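Local coordinates for protein putative NTP pyrophosphohydrolase (Exiguobacterium sibiricum 255-15, PDB 3NL9) that probably hydrolyses nucleoside triphosphates to monophosphates and pyrophosphate, as a dimeric, all-helical member of the MazG-related pyrophosphohydrolases, at residues P26-L31 and V85-R90; P116-E121 and V163-K168. One frame throughout, in Å; residues are numbered along the deposited sequence. Where two conformers were deposited one is given.

The two contacts lie on opposite sides of the chain's centre, with their own centres 36 Å apart and their nearest atoms about 16 Å apart, so they do not touch. They follow in series along the chain: contact 1 joins the loop before helix 31-52 to the start of helix 87-112, and contact 2 then pairs helix 117-128 with the C-terminal helix 156-170. Helices 87-112 and 117-128 are consecutive, which makes them the link between the two sites. Contact 1 is a surface contact and contact 2 a buried one. Both reach the second subunit: Val88 packs on its Met167 and Val163 on its Leu91, so the region of contact 1 in one subunit meets that of contact 2 in the other.

Contact 1 of 2, residues P26-L31 and V85-R90; sequences PTAIPL and VTEVER. With EDO (1,2-ethanediol), chain C.
Arg90 meets the 26-31 loop through its CB, 4.1 Å from Ala28 CB, while its flat guanidinium turns back over its own helix. Glu87 CA lies over one face of that group, 3.4 Å above the plane and offset toward the rim, in the conformer described here, one of two, so the placement is tentative. The carboxylate of Glu87 receives a 1,2-ethanediol, probably from the crystallisation liquor: OE2 accepts a hydrogen bond of 2.9 Å from the diol O1. That same O1 accepts from Ala28 N at 2.9 Å, with a nearly straight N-H...O angle of 166°, so the diol bridges the two segments. CG of Glu87 is anti to its backbone N (chi1 -163°) and the chain beyond is extended, which carries OE2 toward the loop, 4.3 Å from Thr27 CG2. Direct contact centres on Ala28, whose CB packs 3.7 Å from Glu87 O. Thr86 caps the helix, its OG1 accepting from Glu89 N at 3.0 Å. The Thr27 backbone hydrogen-bonds to the second subunit. Farther along helix 87-112, Gln94 OE1 bonds Ile29 N and Leu91 packs against Ala28. The loop thus passes the first turns of helix 87-112 and leads into helix 31-52, whose N-cap position Pro30 occupies.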
loop_
_atom_site.group_PDB
_atom_site.type_symbol
_atom_site.label_atom_id
_atom_site.label_comp_id
_atom_site.label_asym_id
_atom_site.label_seq_id
_atom_site.Cartn_x
_atom_site.Cartn_y
_atom_site.Cartn_z
ATOM N N PRO A 26 0.838 -2.686 20.432
ATOM C CA PRO A 26 1.751 -2.982 19.330
ATOM C C PRO A 26 2.334 -4.398 19.446
ATOM O O PRO A 26 2.883 -4.758 20.484
ATOM C CB PRO A 26 2.818 -1.893 19.470
ATOM C CG PRO A 26 2.069 -0.754 20.106
ATOM C CD PRO A 26 1.175 -1.408 21.088
ATOM N N THR A 27 2.159 -5.193 18.394
ATOM C CA THR A 27 2.535 -6.614 18.375
ATOM C C THR A 27 3.051 -6.985 16.983
ATOM O O THR A 27 2.370 -6.741 16.008
ATOM C CB THR A 27 1.329 -7.518 18.677
ATOM O OG1 THR A 27 0.813 -7.259 19.995
ATOM C CG2 THR A 27 1.734 -8.987 18.582
ATOM N N ALA A 28 4.232 -7.593 16.895
ATOM C CA ALA A 28 4.750 -8.060 15.605
ATOM C C ALA A 28 3.751 -9.019 14.952
ATOM O O ALA A 28 3.245 -9.901 15.612
ATOM C CB ALA A 28 6.118 -8.777 15.770
ATOM N N ILE A 29 3.524 -8.868 13.657
ATOM C CA ILE A 29 2.612 -9.757 12.915
ATOM C C ILE A 29 3.345 -11.100 12.658
ATOM O O ILE A 29 4.450 -11.110 12.093
ATOM C CB ILE A 29 2.158 -9.106 11.579
ATOM C CG1 ILE A 29 1.380 -7.817 11.827
ATOM C CG2 ILE A 29 1.268 -10.072 10.772
ATOM C CD1 ILE A 29 1.190 -6.983 10.572
ATOM N N PRO A 30 2.761 -12.241 13.098
ATOM C CA PRO A 30 3.390 -13.542 12.755
ATOM C C PRO A 30 3.620 -13.755 11.262
ATOM O O PRO A 30 2.798 -13.330 10.458
ATOM C CB PRO A 30 2.374 -14.569 13.271
ATOM C CG PRO A 30 1.585 -13.823 14.323
ATOM C CD PRO A 30 1.477 -12.434 13.792
ATOM N N LEU A 31 4.716 -14.444 10.909
ATOM C CA LEU A 31 5.146 -14.562 9.500
ATOM C C LEU A 31 4.052 -15.154 8.600
ATOM O O LEU A 31 3.817 -14.648 7.526
ATOM C CB LEU A 31 6.463 -15.354 9.372
ATOM C CG LEU A 31 7.009 -15.658 7.965
ATOM C CD1 LEU A 31 7.247 -14.332 7.229
ATOM C CD2 LEU A 31 8.255 -16.505 7.979
ATOM N N VAL A 85 16.381 -10.283 15.451
ATOM C CA VAL A 85 16.648 -11.273 16.501
ATOM C C VAL A 85 15.710 -11.140 17.712
ATOM O O VAL A 85 15.770 -11.965 18.625
ATOM C CB VAL A 85 18.120 -11.218 16.959
ATOM C CG1 VAL A 85 19.042 -11.656 15.807
ATOM C CG2 VAL A 85 18.498 -9.806 17.481
ATOM N N THR A 86 14.853 -10.113 17.734
ATOM C CA THR A 86 13.807 -9.998 18.762
ATOM C C THR A 86 12.426 -9.686 18.143
ATOM O O THR A 86 12.317 -9.217 17.007
ATOM C CB THR A 86 14.136 -8.884 19.811
ATOM O OG1 THR A 86 13.982 -7.588 19.210
ATOM C CG2 THR A 86 15.571 -9.032 20.381
ATOM N N GLU A 87 11.377 -9.890 18.927
ATOM C CA GLU A 87 10.021 -9.568 18.487
ATOM C C GLU A 87 9.851 -8.051 18.291
ATOM O O GLU A 87 9.231 -7.595 17.336
ATOM C CB GLU A 87 9.033 -10.119 19.505
ATOM C CG GLU A 87 7.613 -10.236 19.010
ATOM C CD GLU A 87 6.687 -10.866 20.055
ATOM O OE1 GLU A 87 7.150 -11.781 20.786
ATOM O OE2 GLU A 87 5.503 -10.440 20.140
ATOM N N VAL A 88 10.479 -7.260 19.155
ATOM C CA VAL A 88 10.427 -5.828 18.975
ATOM C C VAL A 88 11.077 -5.442 17.660
ATOM O O VAL A 88 10.511 -4.647 16.939
ATOM C CB VAL A 88 11.082 -5.059 20.128
ATOM C CG1 VAL A 88 11.223 -3.587 19.729
ATOM C CG2 VAL A 88 10.226 -5.207 21.370
ATOM N N GLU A 89 12.241 -6.023 17.345
ATOM C CA GLU A 89 12.877 -5.798 16.034
ATOM C C GLU A 89 11.977 -6.121 14.852
ATOM O O GLU A 89 11.925 -5.355 13.869
ATOM C CB GLU A 89 14.199 -6.566 15.905
ATOM C CG GLU A 89 15.282 -6.025 16.806
ATOM C CD GLU A 89 16.653 -6.634 16.572
ATOM O OE1 GLU A 89 16.821 -7.483 15.670
ATOM O OE2 GLU A 89 17.572 -6.226 17.303
ATOM N N ARG A 90 11.273 -7.241 14.921
ATOM C CA ARG A 90 10.333 -7.585 13.855
ATOM C C ARG A 90 9.210 -6.541 13.732
ATOM O O ARG A 90 8.839 -6.160 12.622
ATOM C CB ARG A 90 9.783 -9.014 14.055
ATOM C CG ARG A 90 10.900 -10.075 14.081
ATOM C CD ARG A 90 10.436 -11.548 14.036
ATOM N NE ARG A 90 9.596 -11.948 15.165
ATOM C CZ ARG A 90 10.046 -12.419 16.328
ATOM N NH1 ARG A 90 11.350 -12.551 16.553
ATOM N NH2 ARG A 90 9.175 -12.746 17.281
HETATM C C1 EDO C . 6.660 -6.747 19.875
HETATM O O1 EDO C . 5.600 -7.601 19.428
HETATM C C2 EDO C . 6.297 -6.088 21.207
HETATM O O2 EDO C . 5.690 -7.044 22.085
#

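Contact 2 of 2, residues P116-E121 and V163-K168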
loop_
_atom_site.group_PDB
_atom_site.type_symbol
_atom_site.label_atom_id
_atom_site.label_comp_id
_atom_site.label_asym_id
_atom_site.label_seq_id
_atom_site.Cartn_x
_atom_site.Cartn_y
_atom_site.Cartn_z
ATOM N N PRO A 116 -7.573 10.326 -2.714
ATOM C CA PRO A 116 -7.989 9.000 -2.231
ATOM C C PRO A 116 -9.127 8.986 -1.207
ATOM O O PRO A 116 -9.839 7.973 -1.079
ATOM C CB PRO A 116 -6.706 8.453 -1.556
ATOM C CG PRO A 116 -5.991 9.629 -1.104
ATOM C CD PRO A 116 -6.209 10.645 -2.241
ATOM N N GLY A 117 -9.270 10.061 -0.443
ATOM C CA GLY A 117 -10.246 10.079 0.656
ATOM C C GLY A 117 -11.672 9.650 0.281
ATOM O O GLY A 117 -12.250 8.764 0.923
ATOM N N PRO A 118 -12.238 10.260 -0.748
ATOM C CA PRO A 118 -13.620 9.928 -1.158
ATOM C C PRO A 118 -13.762 8.527 -1.704
ATOM O O PRO A 118 -14.802 7.898 -1.532
ATOM C CB PRO A 118 -13.924 10.962 -2.238
ATOM C CG PRO A 118 -13.004 12.115 -1.933
ATOM C CD PRO A 118 -11.745 11.479 -1.420
ATOM N N LEU A 119 -12.713 8.026 -2.369
ATOM C CA LEU A 119 -12.727 6.664 -2.848
ATOM C C LEU A 119 -12.650 5.680 -1.691
ATOM O O LEU A 119 -13.391 4.693 -1.658
ATOM C CB LEU A 119 -11.572 6.431 -3.831
ATOM C CG LEU A 119 -11.562 7.269 -5.125
ATOM C CD1 LEU A 119 -10.176 7.131 -5.847
ATOM C CD2 LEU A 119 -12.689 6.863 -6.066
ATOM N N PHE A 120 -11.728 5.923 -0.754
ATOM C CA PHE A 120 -11.632 5.083 0.448
ATOM C C PHE A 120 -12.995 5.080 1.205
ATOM O O PHE A 120 -13.440 4.047 1.672
ATOM C CB PHE A 120 -10.498 5.585 1.380
ATOM C CG PHE A 120 -10.427 4.850 2.707
ATOM C CD1 PHE A 120 -11.234 5.213 3.747
ATOM C CD2 PHE A 120 -9.538 3.797 2.884
ATOM C CE1 PHE A 120 -11.178 4.560 4.951
ATOM C CE2 PHE A 120 -9.457 3.126 4.122
ATOM C CZ PHE A 120 -10.276 3.503 5.142
ATOM N N GLU A 121 -13.626 6.242 1.325
ATOM C CA GLU A 121 -14.946 6.356 2.000
ATOM C C GLU A 121 -16.007 5.432 1.372
ATOM O O GLU A 121 -16.783 4.806 2.072
ATOM C CB GLU A 121 -15.417 7.816 1.967
ATOM C CG GLU A 121 -16.705 8.082 2.724
ATOM C CD GLU A 121 -17.061 9.587 2.762
ATOM O OE1 GLU A 121 -16.160 10.440 2.556
ATOM O OE2 GLU A 121 -18.242 9.906 3.009
ATOM N N VAL A 163 -14.598 9.036 -9.530
ATOM C CA VAL A 163 -13.527 9.392 -10.445
ATOM C C VAL A 163 -14.032 10.459 -11.426
ATOM O O VAL A 163 -13.387 11.488 -11.550
ATOM C CB VAL A 163 -12.907 8.165 -11.166
ATOM C CG1 VAL A 163 -11.863 8.599 -12.180
ATOM C CG2 VAL A 163 -12.246 7.217 -10.159
ATOM N N VAL A 164 -15.176 10.224 -12.082
ATOM C CA VAL A 164 -15.802 11.217 -13.009
ATOM C C VAL A 164 -16.074 12.556 -12.306
ATOM O O VAL A 164 -15.820 13.618 -12.863
ATOM C CB VAL A 164 -17.110 10.675 -13.654
ATOM C CG1 VAL A 164 -17.795 11.746 -14.557
ATOM C CG2 VAL A 164 -16.820 9.418 -14.470
ATOM N N ARG A 165 -16.576 12.508 -11.070
ATOM C CA ARG A 165 -16.797 13.725 -10.291
ATOM C C ARG A 165 -15.492 14.534 -10.107
ATOM O O ARG A 165 -15.467 15.744 -10.306
ATOM C CB ARG A 165 -17.400 13.398 -8.914
ATOM C CG ARG A 165 -17.791 14.644 -8.105
ATOM C CD ARG A 165 -18.033 14.339 -6.632
ATOM N NE ARG A 165 -16.786 14.059 -5.904
ATOM C CZ ARG A 165 -15.878 14.977 -5.571
ATOM N NH1 ARG A 165 -16.051 16.264 -5.899
ATOM N NH2 ARG A 165 -14.784 14.603 -4.907
ATOM N N GLN A 166 -14.422 13.862 -9.704
ATOM C CA GLN A 166 -13.109 14.515 -9.593
ATOM C C GLN A 166 -12.588 15.071 -10.922
ATOM O O GLN A 166 -12.071 16.202 -10.959
ATOM C CB GLN A 166 -12.073 13.583 -8.994
ATOM C CG GLN A 166 -12.351 13.243 -7.552
ATOM C CD GLN A 166 -11.167 12.579 -6.883
ATOM O OE1 GLN A 166 -10.022 12.848 -7.228
ATOM N NE2 GLN A 166 -11.445 11.714 -5.921
HETATM N N MSE A 167 -12.779 14.319 -12.004
HETATM C CA MSE A 167 -12.422 14.811 -13.332
HETATM C C MSE A 167 -13.176 16.097 -13.623
HETATM O O MSE A 167 -12.583 17.076 -14.118
HETATM C CB MSE A 167 -12.740 13.790 -14.434
HETATM C CG MSE A 167 -11.881 12.513 -14.401
HETATM SE SE MSE A 167 -12.479 11.144 -15.662
HETATM C CE MSE A 167 -12.191 12.073 -17.366
ATOM N N LYS A 168 -14.475 16.107 -13.316
ATOM C CA LYS A 168 -15.297 17.319 -13.525
ATOM C C LYS A 168 -14.880 18.511 -12.652
ATOM O O LYS A 168 -14.819 19.649 -13.133
ATOM C CB LYS A 168 -16.782 17.017 -13.301
ATOM C CG LYS A 168 -17.422 16.220 -14.411
ATOM C CD LYS A 168 -18.935 16.119 -14.185
ATOM C CE LYS A 168 -19.533 14.932 -14.918
ATOM N NZ LYS A 168 -20.876 14.606 -14.369
#
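Leu119 and Val163 form the buried, apolar part of this contact, with Leu119 CD2 4.1 Å from Val163 CG2 and the two side chains crossing obliquely. Their CA atoms, 8.1 Å apart, are the nearest pair across the segments. In Leu119, CG lies anti to the carbonyl carbon (chi1 -62°), which lets CD2 reach Val163 on helix 156-170 although the CB does not point straight at it. Phe109 and Leu159 of the same chain, together with Thr99 of the second subunit, pack around Leu119, while Leu91 of that subunit packs on Val163.

Polar groups take over toward solvent, where Arg165 is exposed and Pro118 partly so. Pro118 CG approaches the edge of the Arg165 guanidinium, near its plane, at 4.3 Å from NH2, and stands an equal 4.3 Å from Gln166 NE2; both are loose approaches without a hydrogen bond. The polar ends are held elsewhere: Arg165 forms salt bridges to Glu162 and Glu169, whereas Gln166, itself buried, accepts from Glu115 N through OE1 and bonds Glu162 through NE2.

The axes of the short segments 117-121 and 163-168 come within 11.3 Å, with 161° between their N-to-C directions, a wide separation bridged by side chains alone. The geometry is that of near-antiparallel helix packing, here setting the C-terminal helix 156-170 against helix 117-128.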